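Adenine Deaminase (Enterococcus faecalis, PDB 2ICS) is a two-zinc metallo-dependent hydrolase of the amidohydrolase type, crystallised with adenine, that deacetylates acetyl-(R)-mandelate in vitro with very low efficiency. Local coordinates at residues E99-A104 / P147-G152; K108-G113 / T318-L323. One frame throughout, in Å; residues are numbered along the deposited sequence.

Interaction 1: E99-A104 / P147-G152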
loop_
_atom_site.group_PDB
_atom_site.type_symbol
_atom_site.label_atom_id
_atom_site.label_comp_id
_atom_site.label_asym_id
_atom_site.label_seq_id
_atom_site.Cartn_x
_atom_site.Cartn_y
_atom_site.Cartn_z
ATOM N N GLU A 99 -5.076 -17.544 -11.973
ATOM C CA GLU A 99 -5.369 -18.437 -10.863
ATOM C C GLU A 99 -5.530 -17.594 -9.600
ATOM O O GLU A 99 -6.347 -17.900 -8.730
ATOM C CB GLU A 99 -4.232 -19.436 -10.669
ATOM C CG GLU A 99 -4.573 -20.573 -9.729
ATOM C CD GLU A 99 -3.358 -21.385 -9.341
ATOM O OE1 GLU A 99 -2.396 -21.431 -10.141
ATOM O OE2 GLU A 99 -3.368 -21.988 -8.244
ATOM N N PHE A 100 -4.737 -16.529 -9.508
ATOM C CA PHE A 100 -4.785 -15.626 -8.362
ATOM C C PHE A 100 -6.076 -14.815 -8.417
ATOM O O PHE A 100 -6.766 -14.657 -7.409
ATOM C CB PHE A 100 -3.553 -14.704 -8.383
ATOM C CG PHE A 100 -3.563 -13.621 -7.328
ATOM C CD1 PHE A 100 -4.196 -13.814 -6.103
ATOM C CD2 PHE A 100 -2.904 -12.415 -7.558
ATOM C CE1 PHE A 100 -4.174 -12.818 -5.115
ATOM C CE2 PHE A 100 -2.873 -11.414 -6.581
ATOM C CZ PHE A 100 -3.511 -11.616 -5.355
ATOM N N TYR A 101 -6.407 -14.322 -9.606
ATOM C CA TYR A 101 -7.615 -13.530 -9.808
ATOM C C TYR A 101 -8.884 -14.260 -9.366
ATOM O O TYR A 101 -9.750 -13.671 -8.716
ATOM C CB TYR A 101 -7.747 -13.141 -11.279
ATOM C CG TYR A 101 -9.028 -12.402 -11.606
ATOM C CD1 TYR A 101 -9.241 -11.100 -11.158
ATOM C CD2 TYR A 101 -10.030 -13.011 -12.360
ATOM C CE1 TYR A 101 -10.422 -10.419 -11.456
ATOM C CE2 TYR A 101 -11.215 -12.340 -12.662
ATOM C CZ TYR A 101 -11.405 -11.048 -12.209
ATOM O OH TYR A 101 -12.575 -10.385 -12.511
ATOM N N ASP A 102 -8.996 -15.537 -9.723
ATOM C CA ASP A 102 -10.173 -16.320 -9.365
ATOM C C ASP A 102 -10.358 -16.425 -7.855
ATOM O O ASP A 102 -11.477 -16.324 -7.354
ATOM C CB ASP A 102 -10.095 -17.727 -9.973
ATOM C CG ASP A 102 -10.123 -17.712 -11.490
ATOM O OD1 ASP A 102 -10.910 -16.932 -12.070
ATOM O OD2 ASP A 102 -9.366 -18.496 -12.105
ATOM N N LEU A 103 -9.263 -16.638 -7.133
ATOM C CA LEU A 103 -9.335 -16.739 -5.682
ATOM C C LEU A 103 -9.628 -15.376 -5.082
ATOM O O LEU A 103 -10.384 -15.261 -4.119
ATOM C CB LEU A 103 -8.018 -17.266 -5.110
ATOM C CG LEU A 103 -7.702 -18.742 -5.346
ATOM C CD1 LEU A 103 -6.310 -19.062 -4.828
ATOM C CD2 LEU A 103 -8.744 -19.598 -4.647
ATOM N N ALA A 104 -9.025 -14.344 -5.663
ATOM C CA ALA A 104 -9.189 -12.973 -5.189
ATOM C C ALA A 104 -10.634 -12.483 -5.180
ATOM O O ALA A 104 -10.969 -11.549 -4.455
ATOM C CB ALA A 104 -8.331 -12.030 -6.032
ATOM N N PRO A 147 -8.659 -5.979 -16.817
ATOM C CA PRO A 147 -8.611 -4.537 -16.550
ATOM C C PRO A 147 -9.174 -4.188 -15.173
ATOM O O PRO A 147 -8.772 -3.198 -14.560
ATOM C CB PRO A 147 -9.467 -3.943 -17.670
ATOM C CG PRO A 147 -9.433 -4.983 -18.744
ATOM C CD PRO A 147 -9.524 -6.263 -17.972
ATOM N N ASP A 148 -10.111 -5.004 -14.699
ATOM C CA ASP A 148 -10.741 -4.781 -13.400
ATOM C C ASP A 148 -9.893 -5.318 -12.248
ATOM O O ASP A 148 -10.306 -5.254 -11.089
ATOM C CB ASP A 148 -12.112 -5.467 -13.345
ATOM C CG ASP A 148 -13.014 -5.089 -14.510
ATOM O OD1 ASP A 148 -13.223 -3.875 -14.742
ATOM O OD2 ASP A 148 -13.525 -6.014 -15.187
ATOM N N PHE A 149 -8.715 -5.849 -12.556
ATOM C CA PHE A 149 -7.872 -6.414 -11.515
ATOM C C PHE A 149 -6.445 -5.889 -11.528
ATOM O O PHE A 149 -5.896 -5.553 -10.483
ATOM C CB PHE A 149 -7.855 -7.936 -11.638
ATOM C CG PHE A 149 -7.130 -8.624 -10.518
ATOM C CD1 PHE A 149 -7.636 -8.590 -9.221
ATOM C CD2 PHE A 149 -5.935 -9.294 -10.755
ATOM C CE1 PHE A 149 -6.962 -9.212 -8.174
ATOM C CE2 PHE A 149 -5.250 -9.923 -9.712
ATOM C CZ PHE A 149 -5.766 -9.880 -8.418
ATOM N N VAL A 150 -5.850 -5.834 -12.715
ATOM C CA VAL A 150 -4.482 -5.366 -12.887
ATOM C C VAL A 150 -4.405 -3.845 -12.890
ATOM O O VAL A 150 -4.898 -3.200 -13.812
ATOM C CB VAL A 150 -3.900 -5.887 -14.211
ATOM C CG1 VAL A 150 -2.457 -5.435 -14.366
ATOM C CG2 VAL A 150 -3.993 -7.408 -14.250
ATOM N N VAL A 151 -3.769 -3.268 -11.874
ATOM C CA VAL A 151 -3.664 -1.813 -11.806
ATOM C C VAL A 151 -2.246 -1.294 -12.015
ATOM O O VAL A 151 -1.977 -0.102 -11.874
ATOM C CB VAL A 151 -4.225 -1.282 -10.469
ATOM C CG1 VAL A 151 -5.697 -1.648 -10.354
ATOM C CG2 VAL A 151 -3.448 -1.857 -9.304
ATOM N N GLY A 152 -1.337 -2.190 -12.373
ATOM C CA GLY A 152 0.030 -1.770 -12.605
ATOM C C GLY A 152 0.951 -2.949 -12.798
ATOM O O GLY A 152 0.496 -4.077 -12.933
#

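Interaction 2: K108-G113 / T318-L323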
loop_
_atom_site.group_PDB
_atom_site.type_symbol
_atom_site.label_atom_id
_atom_site.label_comp_id
_atom_site.label_asym_id
_atom_site.label_seq_id
_atom_site.Cartn_x
_atom_site.Cartn_y
_atom_site.Cartn_z
ATOM N N LYS A 108 -13.647 -10.966 0.923
ATOM C CA LYS A 108 -14.535 -9.871 1.291
ATOM C C LYS A 108 -13.817 -8.578 0.924
ATOM O O LYS A 108 -14.426 -7.615 0.450
ATOM C CB LYS A 108 -14.823 -9.906 2.795
ATOM C CG LYS A 108 -15.629 -11.118 3.264
ATOM C CD LYS A 108 -15.673 -11.176 4.793
ATOM C CE LYS A 108 -16.654 -12.226 5.315
ATOM N NZ LYS A 108 -16.325 -13.611 4.867
ATOM N N THR A 109 -12.506 -8.582 1.137
ATOM C CA THR A 109 -11.658 -7.437 0.849
ATOM C C THR A 109 -11.554 -7.228 -0.653
ATOM O O THR A 109 -11.590 -8.193 -1.412
ATOM C CB THR A 109 -10.229 -7.669 1.387
ATOM O OG1 THR A 109 -10.291 -8.069 2.763
ATOM C CG2 THR A 109 -9.404 -6.401 1.276
ATOM N N ASN A 110 -11.438 -5.976 -1.086
ATOM C CA ASN A 110 -11.266 -5.710 -2.509
ATOM C C ASN A 110 -9.797 -6.014 -2.762
ATOM O O ASN A 110 -8.926 -5.526 -2.040
ATOM C CB ASN A 110 -11.543 -4.243 -2.853
ATOM C CG ASN A 110 -12.968 -3.836 -2.563
ATOM O OD1 ASN A 110 -13.905 -4.556 -2.893
ATOM N ND2 ASN A 110 -13.141 -2.671 -1.947
ATOM N N VAL A 111 -9.522 -6.827 -3.772
ATOM C CA VAL A 111 -8.151 -7.190 -4.088
ATOM C C VAL A 111 -7.769 -6.841 -5.515
ATOM O O VAL A 111 -8.409 -7.287 -6.466
ATOM C CB VAL A 111 -7.912 -8.703 -3.890
ATOM C CG1 VAL A 111 -6.483 -9.062 -4.258
ATOM C CG2 VAL A 111 -8.205 -9.093 -2.444
ATOM N N PHE A 112 -6.730 -6.027 -5.654
ATOM C CA PHE A 112 -6.216 -5.650 -6.962
ATOM C C PHE A 112 -4.792 -6.166 -6.987
ATOM O O PHE A 112 -4.277 -6.624 -5.962
ATOM C CB PHE A 112 -6.221 -4.136 -7.140
ATOM C CG PHE A 112 -7.593 -3.539 -7.144
ATOM C CD1 PHE A 112 -8.426 -3.683 -8.255
ATOM C CD2 PHE A 112 -8.070 -2.859 -6.030
ATOM C CE1 PHE A 112 -9.714 -3.159 -8.256
ATOM C CE2 PHE A 112 -9.356 -2.329 -6.018
ATOM C CZ PHE A 112 -10.183 -2.479 -7.137
ATOM N N GLY A 113 -4.154 -6.104 -8.143
ATOM C CA GLY A 113 -2.793 -6.582 -8.209
ATOM C C GLY A 113 -1.955 -5.946 -9.290
ATOM O O GLY A 113 -2.472 -5.385 -10.253
ATOM N N THR A 318 -9.891 5.349 -8.996
ATOM C CA THR A 318 -10.783 6.500 -9.108
ATOM C C THR A 318 -12.036 6.433 -8.247
ATOM O O THR A 318 -12.570 7.461 -7.841
ATOM C CB THR A 318 -11.225 6.711 -10.579
ATOM O OG1 THR A 318 -11.906 5.539 -11.050
ATOM C CG2 THR A 318 -10.016 6.971 -11.468
ATOM N N GLN A 319 -12.500 5.224 -7.967
ATOM C CA GLN A 319 -13.707 5.034 -7.172
ATOM C C GLN A 319 -13.468 4.859 -5.668
ATOM O O GLN A 319 -14.420 4.655 -4.912
ATOM C CB GLN A 319 -14.483 3.825 -7.717
ATOM C CG GLN A 319 -15.650 4.173 -8.647
ATOM C CD GLN A 319 -15.374 5.372 -9.531
ATOM O OE1 GLN A 319 -14.482 5.344 -10.379
ATOM N NE2 GLN A 319 -16.138 6.441 -9.331
ATOM N N LYS A 320 -12.215 4.957 -5.230
ATOM C CA LYS A 320 -11.894 4.781 -3.814
ATOM C C LYS A 320 -10.944 5.847 -3.263
ATOM O O LYS A 320 -10.506 6.733 -3.990
ATOM C CB LYS A 320 -11.283 3.390 -3.613
ATOM C CG LYS A 320 -12.147 2.268 -4.204
ATOM C CD LYS A 320 -11.527 0.901 -4.020
ATOM C CE LYS A 320 -12.372 -0.183 -4.672
ATOM N NZ LYS A 320 -13.734 -0.285 -4.073
ATOM N N GLY A 321 -10.649 5.772 -1.968
ATOM C CA GLY A 321 -9.719 6.720 -1.372
ATOM C C GLY A 321 -10.274 7.954 -0.683
ATOM O O GLY A 321 -9.590 8.546 0.149
ATOM N N THR A 322 -11.498 8.353 -1.019
ATOM C CA THR A 322 -12.102 9.532 -0.409
ATOM C C THR A 322 -13.583 9.337 -0.121
ATOM O O THR A 322 -14.226 8.458 -0.687
ATOM C CB THR A 322 -11.965 10.775 -1.314
ATOM O OG1 THR A 322 -12.612 10.520 -2.568
ATOM C CG2 THR A 322 -10.500 11.108 -1.554
ATOM N N LEU A 323 -14.117 10.169 0.764
ATOM C CA LEU A 323 -15.526 10.099 1.114
ATOM C C LEU A 323 -16.329 11.045 0.226
ATOM O O LEU A 323 -17.022 11.928 0.717
ATOM C CB LEU A 323 -15.718 10.465 2.587
ATOM C CG LEU A 323 -15.074 9.492 3.575
ATOM C CD1 LEU A 323 -15.136 10.065 4.976
ATOM C CD2 LEU A 323 -15.790 8.158 3.514
#

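Interaction 1: E99-A104 / P147-G152
Phe100, Tyr101 and Phe149 share one first torsion: each carries its CG trans to the main-chain nitrogen, as in Phe149 with chi1 -174°. On the helix this sends two successive rings to different sides of Phe149, whose own side chain leaves the loop ahead of strand 150-152 and heads for the helix. The three make an aromatic cluster in which both ring pairs are edge-to-face. Tyr101 brings the CD1-CE1 side of its ring over one face of Phe149, and its CD1 comes within 3.3 Å of Phe149 CG. The planes stand 69° apart and the centroids are 5.1 Å from each other, an offset T-shaped pair; CE1 of Tyr101 also rests on CB of Phe149, at the root of that side chain.

Toward Phe100 the roles are reversed. Here Phe149 offers its edge: its CZ sits over a face of the Phe100 ring, displaced toward the rim and 3.8 Å from Phe100 CE2, with the planes at 81°. Phe149 therefore accepts an edge on its face while giving its own edge to another ring. Ala104, one turn after Phe100, adds its methyl group, with CB 3.8 Å from CE1 of Phe149, and the backbone bond from Ala104 N to Phe100 O (2.9 Å) keeps these two residues on the same flank of the helix. All of the contact is apolar. It lays helix 97-105 against the loop that leads into strand 150-152, while Ile97 from the same helix also touches Phe149. Val111 of strand 110-114 packs against both Ala104 and Phe149, and Phe100 reaches Asp88 on strand 83-89, so the cluster lies between helix 97-105 and strands 83-89 and 110-114.

Interaction 2: K108-G113 / T318-L323
On strand 110-114, part of the parallel run of a TIM-barrel amidohydrolase, Asn110 and Phe112 both direct their side chains at Lys320 in the loop between helix 309-314 and strand 331-344. The lysine bridges the distance with its aliphatic chain, extended through chi2 and chi3 and then bent at chi4 (-62°). Its CE lies in the plane of the Phe112 ring, at the edge, 3.9 Å from Phe112 CE2, so the methylene meets ring hydrogens and the pairing is not cation-pi. Beyond it, Lys320 NZ lies 3.3 Å from Asn110 ND2. Both nitrogens are donors and they do not bond to each other; each has its own partner. NZ forms salt bridges with Asp328 and Asp330, while Asn110 ND2 is hydrogen-bonded to Thr85 OG1 on the adjoining strand 83-89. The two carboxylates probably offset the charge that would otherwise make this approach costly. Alternate strand residues facing one way, as Asn110 and Phe112 do here, are characteristic of a β-strand, and in this barrel they meet a connecting loop that leads into strand 331-344, which belongs to the same seven-stranded sheet as strand 110-114.

How the interactions relate
From the N terminus, the chain runs through helix 97-105, which supplies the first half of interaction 1, and almost at once into strand 110-114, the first half of interaction 2. It returns at 147-152, closing a loop of 42 intervening residues; interaction 2, completed by 318-323, closes a loop of 204 residues between its own segments. The segments alternate, so the two closures cross. They also meet: strands 110-114 and 150-152 are parallel neighbours, and Gly113 is probably hydrogen-bonded to both Phe149 and Val151. Together the contacts tie an outer helix and a late loop to the same sheet, a worked case of one strand joining local and distant parts of a barrel.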